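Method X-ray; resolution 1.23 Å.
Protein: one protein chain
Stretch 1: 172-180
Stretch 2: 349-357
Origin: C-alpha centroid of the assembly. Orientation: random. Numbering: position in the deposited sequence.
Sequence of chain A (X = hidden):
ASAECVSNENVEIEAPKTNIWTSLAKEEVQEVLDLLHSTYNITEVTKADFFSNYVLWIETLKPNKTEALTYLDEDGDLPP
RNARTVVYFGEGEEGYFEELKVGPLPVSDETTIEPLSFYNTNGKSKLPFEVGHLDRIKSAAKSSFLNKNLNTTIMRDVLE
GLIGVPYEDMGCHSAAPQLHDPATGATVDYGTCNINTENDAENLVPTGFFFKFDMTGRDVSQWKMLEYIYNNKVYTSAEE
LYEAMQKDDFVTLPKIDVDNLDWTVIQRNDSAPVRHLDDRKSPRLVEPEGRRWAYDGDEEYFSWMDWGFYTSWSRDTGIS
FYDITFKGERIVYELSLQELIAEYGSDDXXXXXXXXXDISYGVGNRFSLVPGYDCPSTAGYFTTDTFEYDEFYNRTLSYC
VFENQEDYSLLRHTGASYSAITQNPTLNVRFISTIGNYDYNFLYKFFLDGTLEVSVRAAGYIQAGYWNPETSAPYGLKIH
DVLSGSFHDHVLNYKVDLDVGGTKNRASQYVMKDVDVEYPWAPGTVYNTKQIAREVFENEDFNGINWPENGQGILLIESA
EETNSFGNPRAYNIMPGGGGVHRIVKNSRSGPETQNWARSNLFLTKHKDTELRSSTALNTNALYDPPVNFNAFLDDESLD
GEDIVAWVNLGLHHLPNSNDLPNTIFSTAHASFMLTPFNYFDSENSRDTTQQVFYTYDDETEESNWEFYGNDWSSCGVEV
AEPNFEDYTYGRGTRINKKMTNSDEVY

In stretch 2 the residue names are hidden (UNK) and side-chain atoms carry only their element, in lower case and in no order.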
# COMPACT_ATOMS: atom_id res chain seq x y z
N CYS A 172 -0.88 -38.51 10.40
CA CYS A 172 -1.83 -38.60 9.30
C CYS A 172 -3.11 -37.89 9.74
O CYS A 172 -3.49 -37.94 10.93
CB CYS A 172 -2.05 -40.07 8.92
SG CYS A 172 -0.48 -40.92 8.51
N HIS A 173 -3.74 -37.22 8.79
CA HIS A 173 -4.81 -36.26 9.08
C HIS A 173 -5.65 -36.00 7.81
O HIS A 173 -5.30 -36.43 6.72
CB HIS A 173 -4.22 -34.95 9.61
CG HIS A 173 -3.21 -34.35 8.69
ND1 HIS A 173 -3.46 -33.24 7.93
CD2 HIS A 173 -1.93 -34.72 8.41
CE1 HIS A 173 -2.40 -32.96 7.19
NE2 HIS A 173 -1.46 -33.84 7.46
N SER A 174 -6.79 -35.35 8.01
CA SER A 174 -7.87 -35.27 7.03
C SER A 174 -7.98 -33.86 6.44
O SER A 174 -7.80 -32.85 7.13
CB SER A 174 -9.18 -35.64 7.73
OG SER A 174 -9.17 -36.98 8.19
N ALA A 175 -8.35 -33.80 5.17
CA ALA A 175 -8.55 -32.54 4.43
C ALA A 175 -9.86 -31.89 4.84
O ALA A 175 -10.83 -32.57 5.20
CB ALA A 175 -8.55 -32.80 2.95
N ALA A 176 -9.86 -30.56 4.83
CA ALA A 176 -11.05 -29.78 5.16
C ALA A 176 -11.40 -28.90 3.97
O ALA A 176 -10.52 -28.21 3.42
CB ALA A 176 -10.80 -28.91 6.37
N PRO A 177 -12.68 -28.83 3.59
CA PRO A 177 -13.79 -29.49 4.30
C PRO A 177 -13.97 -30.96 3.93
O PRO A 177 -13.37 -31.50 3.00
CB PRO A 177 -15.00 -28.70 3.78
CG PRO A 177 -14.61 -28.37 2.36
CD PRO A 177 -13.15 -27.99 2.48
N GLN A 178 -14.81 -31.61 4.73
CA GLN A 178 -15.37 -32.91 4.35
C GLN A 178 -16.26 -32.75 3.11
O GLN A 178 -16.65 -31.62 2.77
CB GLN A 178 -16.16 -33.48 5.55
CG GLN A 178 -15.29 -33.71 6.79
CD GLN A 178 -16.07 -34.10 8.01
OE1 GLN A 178 -15.47 -34.39 9.03
NE2 GLN A 178 -17.41 -34.11 7.91
N LEU A 179 -16.55 -33.87 2.45
CA LEU A 179 -17.31 -33.89 1.20
C LEU A 179 -18.59 -34.72 1.35
O LEU A 179 -18.61 -35.94 1.11
CB LEU A 179 -16.42 -34.43 0.08
CG LEU A 179 -15.24 -33.51 -0.26
CD1 LEU A 179 -14.20 -34.28 -1.08
CD2 LEU A 179 -15.67 -32.26 -1.01
N HIS A 180 -19.67 -34.05 1.72
CA HIS A 180 -20.98 -34.66 1.83
C HIS A 180 -21.75 -34.43 0.54
O HIS A 180 -21.81 -33.33 -0.00
CB HIS A 180 -21.77 -34.10 3.01
CG HIS A 180 -23.18 -34.61 3.09
ND1 HIS A 180 -23.46 -35.92 3.40
CD2 HIS A 180 -24.37 -34.02 2.80
CE1 HIS A 180 -24.77 -36.12 3.35
NE2 HIS A 180 -25.35 -34.98 2.99
N UNK A 349 -4.71 -34.99 -4.02
CA UNK A 349 -6.05 -35.00 -3.45
C UNK A 349 -6.15 -34.46 -2.02
O UNK A 349 -7.25 -34.47 -1.44
c UNK A 349 -6.43 -36.46 -3.48
c UNK A 349 -4.13 -36.34 -4.09
c UNK A 349 -5.13 -37.17 -3.33
N UNK A 350 -5.05 -34.03 -1.42
CA UNK A 350 -5.13 -33.31 -0.16
C UNK A 350 -5.27 -31.82 -0.41
O UNK A 350 -6.27 -31.20 -0.00
c UNK A 350 -4.61 -32.14 4.74
c UNK A 350 -4.86 -33.84 3.12
c UNK A 350 -4.18 -33.09 2.16
c UNK A 350 -5.06 -33.37 4.40
c UNK A 350 -3.73 -31.84 2.53
c UNK A 350 -3.96 -31.37 3.81
c UNK A 350 -3.97 -33.61 0.76
N UNK A 351 -4.28 -31.24 -1.06
CA UNK A 351 -4.30 -29.79 -1.27
C UNK A 351 -5.45 -29.39 -2.20
O UNK A 351 -6.08 -28.37 -1.98
n UNK A 351 -0.75 -28.68 -0.92
c UNK A 351 -1.91 -29.21 -0.61
o UNK A 351 -2.16 -29.61 0.52
c UNK A 351 -2.95 -29.27 -1.74
N UNK A 352 -5.78 -30.21 -3.19
CA UNK A 352 -6.86 -29.84 -4.11
C UNK A 352 -8.23 -29.82 -3.39
O UNK A 352 -9.14 -29.14 -3.84
c UNK A 352 -6.87 -30.72 -5.36
c UNK A 352 -8.02 -30.47 -6.32
n UNK A 352 -9.39 -28.58 -6.98
c UNK A 352 -8.15 -29.01 -6.80
o UNK A 352 -7.16 -28.30 -6.98
N UNK A 353 -8.35 -30.54 -2.26
CA UNK A 353 -9.55 -30.58 -1.44
C UNK A 353 -9.46 -29.70 -0.20
O UNK A 353 -10.27 -29.83 0.70
c UNK A 353 -9.87 -32.03 -1.06
c UNK A 353 -10.18 -34.43 -3.76
c UNK A 353 -11.36 -32.72 -3.06
n UNK A 353 -9.56 -33.92 -2.71
c UNK A 353 -10.30 -32.86 -2.23
n UNK A 353 -11.28 -33.73 -3.99
N UNK A 354 -8.51 -28.76 -0.18
CA UNK A 354 -8.40 -27.85 0.95
C UNK A 354 -9.04 -26.52 0.61
O UNK A 354 -8.58 -25.81 -0.30
c UNK A 354 -6.76 -26.69 2.46
o UNK A 354 -6.35 -28.91 1.74
c UNK A 354 -6.91 -27.66 1.29
N UNK A 355 -10.08 -26.17 1.36
CA UNK A 355 -10.77 -24.88 1.23
C UNK A 355 -11.19 -24.50 2.63
O UNK A 355 -12.34 -24.69 3.03
c UNK A 355 -12.56 -22.59 0.47
c UNK A 355 -13.90 -22.68 -1.96
c UNK A 355 -12.59 -23.79 -0.25
c UNK A 355 -11.97 -25.07 0.30
c UNK A 355 -13.29 -23.81 -1.45
c UNK A 355 -13.83 -21.50 -1.23
c UNK A 355 -13.17 -21.46 -0.06
N UNK A 356 -10.23 -24.03 3.41
CA UNK A 356 -10.49 -23.69 4.80
C UNK A 356 -11.44 -22.52 4.95
O UNK A 356 -11.31 -21.50 4.25
o UNK A 356 -5.51 -27.63 5.83
c UNK A 356 -9.20 -23.34 5.58
c UNK A 356 -7.64 -26.73 6.29
c UNK A 356 -8.20 -24.46 5.68
c UNK A 356 -6.37 -26.56 5.80
c UNK A 356 -5.99 -25.32 5.28
c UNK A 356 -6.90 -24.30 5.23
c UNK A 356 -8.56 -25.69 6.20
N UNK A 357 -12.32 -22.64 5.95
CA UNK A 357 -13.03 -21.53 6.57
C UNK A 357 -12.42 -21.28 7.92
O UNK A 357 -12.58 -22.07 8.85
c UNK A 357 -14.49 -21.92 6.77
o UNK A 357 -15.12 -21.07 7.74
O HOH W 1 -7.20 -29.64 4.35
O HOH W 2 -12.74 -30.88 0.39

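Position 349 carries three side-chain carbons that close a ring onto its own backbone N, which is proline. It makes no contact with stretch 1; its carbonyl O matters later, and without a backbone N-H it has no donor of its own to satisfy in this buried spot.

At position 350 one carbon leads to a ring of six carbons with no heteroatom. The ring lies with one face against the methyl of Ala175 and beside the ring of His173; the residue is phenylalanine. Its CA-to-CB bond points sideways, but with chi1 in the t well the ring reaches stretch 1. Ala175 CB sits over one face, 3.8 Å from Phe350 CE1, a CH-pi contact, and Phe350 CZ lies 3.4 Å from His173 CE1. The two aromatic rings meet obliquely, their planes at 74°. A flat apolar ring suits the place, offering a broad face to a methyl group and asking for no polar partner.

Position 351 has two carbons, the second carrying one O and one N, and does not touch stretch 1. A carboxylate would end in two oxygens; one O and one N mark an amide, here asparagine. That amide is satisfied elsewhere in the structure.

Position 352 has three carbons, the third again bearing one O and one N, and it too stays clear of stretch 1. It is glutamine, one methylene longer. Its amide oxygen, Gln352 OE1, is hydrogen-bonded elsewhere in the structure, which suits a polar chain in a buried position.

Position 353 shows one carbon and a five-membered ring of three carbons and two nitrogens, packed against Leu179 CD1: the imidazole of histidine. Leu179 CD1 lies 3.8 Å from His353 CD2, while His353 ND1 donates to Pro349 O at 2.7 Å. The ring thus combines carbon surface for the neighbouring strand with a donor that ties the turn together.

At position 354 CB carries one O and one C, and the backbone CA approaches Ala176 O; the branching is that of threonine. Thr354 OG1 donates to Phe350 O at 2.9 Å and accepts from water 1 at 2.8 Å, so the hydroxyl both braces the turn and holds the water beside Ala176.

Position 355 again has one carbon and a ring of six carbons. Its CB lies 3.8 Å from Pro177 CD, but the end of the side chain leads away. This is phenylalanine; its buried ring has no polar atom and needs no hydrogen-bond partner.

At position 356 a six-carbon ring bearing one O packs against Ala176 CB: tyrosine. Although CA-to-CB points away, Tyr356 CE2 comes within 3.8 Å of Ala176 CB, and Tyr356 OH accepts from water 1 at 3.0 Å, uniting apolar packing with a polar end.

Position 357, one carbon and one O, is out of reach of stretch 1. It is serine, whose hydroxyl caps a helix that begins just past the stretch.

The contact centres on one direct hydrogen bond, Phe355 N to Ala176 O at 2.9 Å and 164°, supported by a CA-H...O approach of Thr354 CA to Ala176 O at 3.3 Å. Small side chains at Ala175 and Ala176 accompany this close backbone approach, while water 1 accepts from Ala176 N and links it to both hydroxyls.

Stretch 2 (349-357) PFNQHTFYS
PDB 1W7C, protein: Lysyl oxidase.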